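Putative HTH-type transcriptional regulator PH0061 (Pyrococcus horikoshii, PDB 2DBB) probably binds specific DNA sequences through a helix-turn-helix domain and so regulates transcription, as a member of the AsnC family. Local coordinates at residues Y69-I74 with N106-L111. Sequence-based numbering, arbitrary orientation.
Sequences YAIVLI and NIIVRL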
ATOM      1  N   TYR B  69      -0.979   2.556 -11.585  1.00 24.49           N
ATOM      2  CA  TYR B  69      -0.427   3.410 -10.543  1.00 24.09           C
ATOM      3  C   TYR B  69       0.552   4.409 -11.128  1.00 24.13           C
ATOM      4  O   TYR B  69       1.119   4.205 -12.203  1.00 26.35           O
ATOM      5  CB  TYR B  69       0.345   2.597  -9.497  1.00 22.08           C
ATOM      6  CG  TYR B  69      -0.491   1.888  -8.463  1.00 22.57           C
ATOM      7  CD1 TYR B  69      -1.509   2.555  -7.782  1.00 21.49           C
ATOM      8  CD2 TYR B  69      -0.226   0.560  -8.119  1.00 23.26           C
ATOM      9  CE1 TYR B  69      -2.241   1.922  -6.780  1.00 20.84           C
ATOM     10  CE2 TYR B  69      -0.954  -0.083  -7.121  1.00 23.33           C
ATOM     11  CZ  TYR B  69      -1.959   0.607  -6.452  1.00 23.43           C
ATOM     12  OH  TYR B  69      -2.669  -0.014  -5.445  1.00 22.00           O
ATOM     13  N   ALA B  70       0.744   5.493 -10.393  1.00 25.25           N
ATOM     14  CA  ALA B  70       1.698   6.525 -10.750  1.00 24.73           C
ATOM     15  C   ALA B  70       2.265   6.949  -9.410  1.00 24.37           C
ATOM     16  O   ALA B  70       1.532   7.051  -8.425  1.00 24.57           O
ATOM     17  CB  ALA B  70       1.010   7.700 -11.432  1.00 24.98           C
ATOM     18  N   ILE B  71       3.575   7.150  -9.362  1.00 22.58           N
ATOM     19  CA  ILE B  71       4.213   7.587  -8.138  1.00 22.56           C
ATOM     20  C   ILE B  71       4.713   8.988  -8.435  1.00 21.02           C
ATOM     21  O   ILE B  71       5.347   9.217  -9.464  1.00 20.96           O
ATOM     22  CB  ILE B  71       5.423   6.701  -7.759  1.00 23.09           C
ATOM     23  CG1 ILE B  71       4.969   5.261  -7.478  1.00 27.10           C
ATOM     24  CG2 ILE B  71       6.125   7.283  -6.552  1.00 21.70           C
ATOM     25  CD1 ILE B  71       4.109   5.105  -6.240  1.00 28.56           C
ATOM     26  N   VAL B  72       4.398   9.924  -7.550  1.00 19.79           N
ATOM     27  CA  VAL B  72       4.843  11.298  -7.713  1.00 20.78           C
ATOM     28  C   VAL B  72       5.863  11.618  -6.623  1.00 19.47           C
ATOM     29  O   VAL B  72       5.585  11.519  -5.424  1.00 19.72           O
ATOM     30  CB  VAL B  72       3.652  12.275  -7.652  1.00 20.81           C
ATOM     31  CG1 VAL B  72       4.138  13.716  -7.812  1.00 21.72           C
ATOM     32  CG2 VAL B  72       2.664  11.928  -8.753  1.00 18.28           C
ATOM     33  N   LEU B  73       7.061  11.970  -7.060  1.00 19.05           N
ATOM     34  CA  LEU B  73       8.161  12.296  -6.167  1.00 19.94           C
ATOM     35  C   LEU B  73       8.277  13.816  -6.134  1.00 20.04           C
ATOM     36  O   LEU B  73       8.473  14.460  -7.166  1.00 19.70           O
ATOM     37  CB  LEU B  73       9.448  11.667  -6.706  1.00 20.19           C
ATOM     38  CG  LEU B  73       9.320  10.174  -7.052  1.00 18.26           C
ATOM     39  CD1 LEU B  73      10.526   9.731  -7.868  1.00 18.82           C
ATOM     40  CD2 LEU B  73       9.198   9.359  -5.777  1.00 20.17           C
ATOM     41  N   ILE B  74       8.156  14.388  -4.947  1.00 20.98           N
ATOM     42  CA  ILE B  74       8.209  15.836  -4.818  1.00 21.87           C
ATOM     43  C   ILE B  74       9.322  16.353  -3.927  1.00 22.09           C
ATOM     44  O   ILE B  74       9.561  15.825  -2.845  1.00 22.12           O
ATOM     45  CB  ILE B  74       6.875  16.382  -4.250  1.00 21.76           C
ATOM     46  CG1 ILE B  74       5.704  15.939  -5.127  1.00 19.72           C
ATOM     47  CG2 ILE B  74       6.936  17.900  -4.150  1.00 22.49           C
ATOM     48  CD1 ILE B  74       4.322  16.097  -4.459  1.00 17.22           C
ATOM     49  N   ASN B 106      11.162  14.921  -0.536  1.00 23.07           N
ATOM     50  CA  ASN B 106      10.563  14.945   0.791  1.00 19.75           C
ATOM     51  C   ASN B 106       9.090  14.550   0.818  1.00 19.99           C
ATOM     52  O   ASN B 106       8.531  14.301   1.882  1.00 20.56           O
ATOM     53  CB  ASN B 106      10.789  16.311   1.453  1.00 24.70           C
ATOM     54  CG  ASN B 106      10.261  17.466   0.627  1.00 25.50           C
ATOM     55  OD1 ASN B 106      10.693  17.692  -0.499  1.00 29.33           O
ATOM     56  ND2 ASN B 106       9.323  18.211   1.191  1.00 29.36           N
ATOM     57  N   ILE B 107       8.459  14.470  -0.349  1.00 20.36           N
ATOM     58  CA  ILE B 107       7.061  14.065  -0.414  1.00 22.10           C
ATOM     59  C   ILE B 107       6.915  12.985  -1.483  1.00 22.05           C
ATOM     60  O   ILE B 107       7.364  13.149  -2.620  1.00 22.11           O
ATOM     61  CB  ILE B 107       6.125  15.257  -0.747  1.00 22.27           C
ATOM     62  CG1 ILE B 107       6.290  16.355   0.308  1.00 23.88           C
ATOM     63  CG2 ILE B 107       4.667  14.796  -0.746  1.00 23.85           C
ATOM     64  CD1 ILE B 107       5.579  17.656  -0.019  1.00 23.56           C
ATOM     65  N   ILE B 108       6.307  11.873  -1.090  1.00 21.49           N
ATOM     66  CA  ILE B 108       6.086  10.739  -1.977  1.00 21.28           C
ATOM     67  C   ILE B 108       4.593  10.478  -2.032  1.00 20.79           C
ATOM     68  O   ILE B 108       3.968  10.245  -1.002  1.00 20.16           O
ATOM     69  CB  ILE B 108       6.775   9.458  -1.452  1.00 22.48           C
ATOM     70  CG1 ILE B 108       8.268   9.720  -1.229  1.00 24.24           C
ATOM     71  CG2 ILE B 108       6.590   8.319  -2.463  1.00 22.39           C
ATOM     72  CD1 ILE B 108       8.987  10.156  -2.467  1.00 26.05           C
ATOM     73  N   VAL B 109       4.039  10.497  -3.241  1.00 20.65           N
ATOM     74  CA  VAL B 109       2.611  10.304  -3.435  1.00 20.79           C
ATOM     75  C   VAL B 109       2.272   9.183  -4.409  1.00 20.13           C
ATOM     76  O   VAL B 109       2.916   9.029  -5.436  1.00 22.10           O
ATOM     77  CB  VAL B 109       1.962  11.594  -3.981  1.00 19.63           C
ATOM     78  CG1 VAL B 109       0.447  11.398  -4.138  1.00 20.71           C
ATOM     79  CG2 VAL B 109       2.269  12.758  -3.053  1.00 20.83           C
ATOM     80  N   ARG B 110       1.259   8.396  -4.078  1.00 19.18           N
ATOM     81  CA  ARG B 110       0.824   7.344  -4.980  1.00 21.52           C
ATOM     82  C   ARG B 110      -0.562   7.727  -5.478  1.00 21.53           C
ATOM     83  O   ARG B 110      -1.430   8.090  -4.684  1.00 22.47           O
ATOM     84  CB  ARG B 110       0.748   5.979  -4.287  1.00 19.48           C
ATOM     85  CG  ARG B 110       0.167   4.895  -5.202  1.00 21.73           C
ATOM     86  CD  ARG B 110      -0.019   3.557  -4.483  1.00 24.70           C
ATOM     87  NE  ARG B 110       1.248   2.946  -4.094  1.00 24.77           N
ATOM     88  CZ  ARG B 110       2.088   2.347  -4.936  1.00 30.13           C
ATOM     89  NH1 ARG B 110       1.802   2.268  -6.231  1.00 31.35           N
ATOM     90  NH2 ARG B 110       3.223   1.825  -4.483  1.00 30.43           N
ATOM     91  N   LEU B 111      -0.755   7.641  -6.792  1.00 20.80           N
ATOM     92  CA  LEU B 111      -2.025   7.948  -7.431  1.00 20.82           C
ATOM     93  C   LEU B 111      -2.578   6.710  -8.131  1.00 22.85           C
ATOM     94  O   LEU B 111      -1.818   5.905  -8.681  1.00 21.64           O
ATOM     95  CB  LEU B 111      -1.845   9.021  -8.509  1.00 20.65           C
ATOM     96  CG  LEU B 111      -1.128  10.332  -8.207  1.00 21.94           C
ATOM     97  CD1 LEU B 111      -1.025  11.143  -9.498  1.00 20.49           C
ATOM     98  CD2 LEU B 111      -1.883  11.101  -7.130  1.00 21.30           C
TER
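Six good backbone hydrogen bonds join 69-74 to 106-111 as antiparallel neighbours, the two central strands of the four-stranded sheet in the ferredoxin-like C-terminal domain of this AsnC-family (Lrp-like) regulator. They come as reciprocal pairs, Ala70 with Leu111, Val72 with Val109 and Ile74 with Ile107, and the shortest runs almost straight from Val72 N to Val109 O (2.7 Å, 172°). Where strand 107-114 starts, Ile74 O takes Ile107 N and, weakly, Asn106 N as well, a classic beta bulge; Asn106 OD1 accepts instead from the backbone N of Ser76. At the other end Arg110 forms a salt bridge through NH1 with Glu99 of the second subunit, and its guanidinium makes a cation-pi contact with Tyr69, CZ 4.3 Å from the ring centroid. The Arg110 side chain leaves extended, CG anti to the backbone N, laying CD over the same ring face; a bend at chi3 (-66°) turns the guanidinium toward it. NH1 comes down near the rim, 3.2 Å from Tyr69 CG, with ring and guanidinium planes tilted 62° apart. Ile71 CD1 covers a guanidinium face, 3.7 Å from CZ. An alanine in place of Tyr69 would remove this aromatic face and would probably leave the guanidinium less firmly positioned for its intersubunit salt bridge. On the reverse of the sheet, where helix 79-89 packs on Ile107 and Val109, Val72 CG2 meets Leu111 CD1 at 3.8 Å and Ile74 CD1 reaches over to Ile107 CG2. Back on the dimer-facing side, Leu73 and Ile108 lie side by side, their methyls CD2 and CD1 pressed to a tight 3.4 Å.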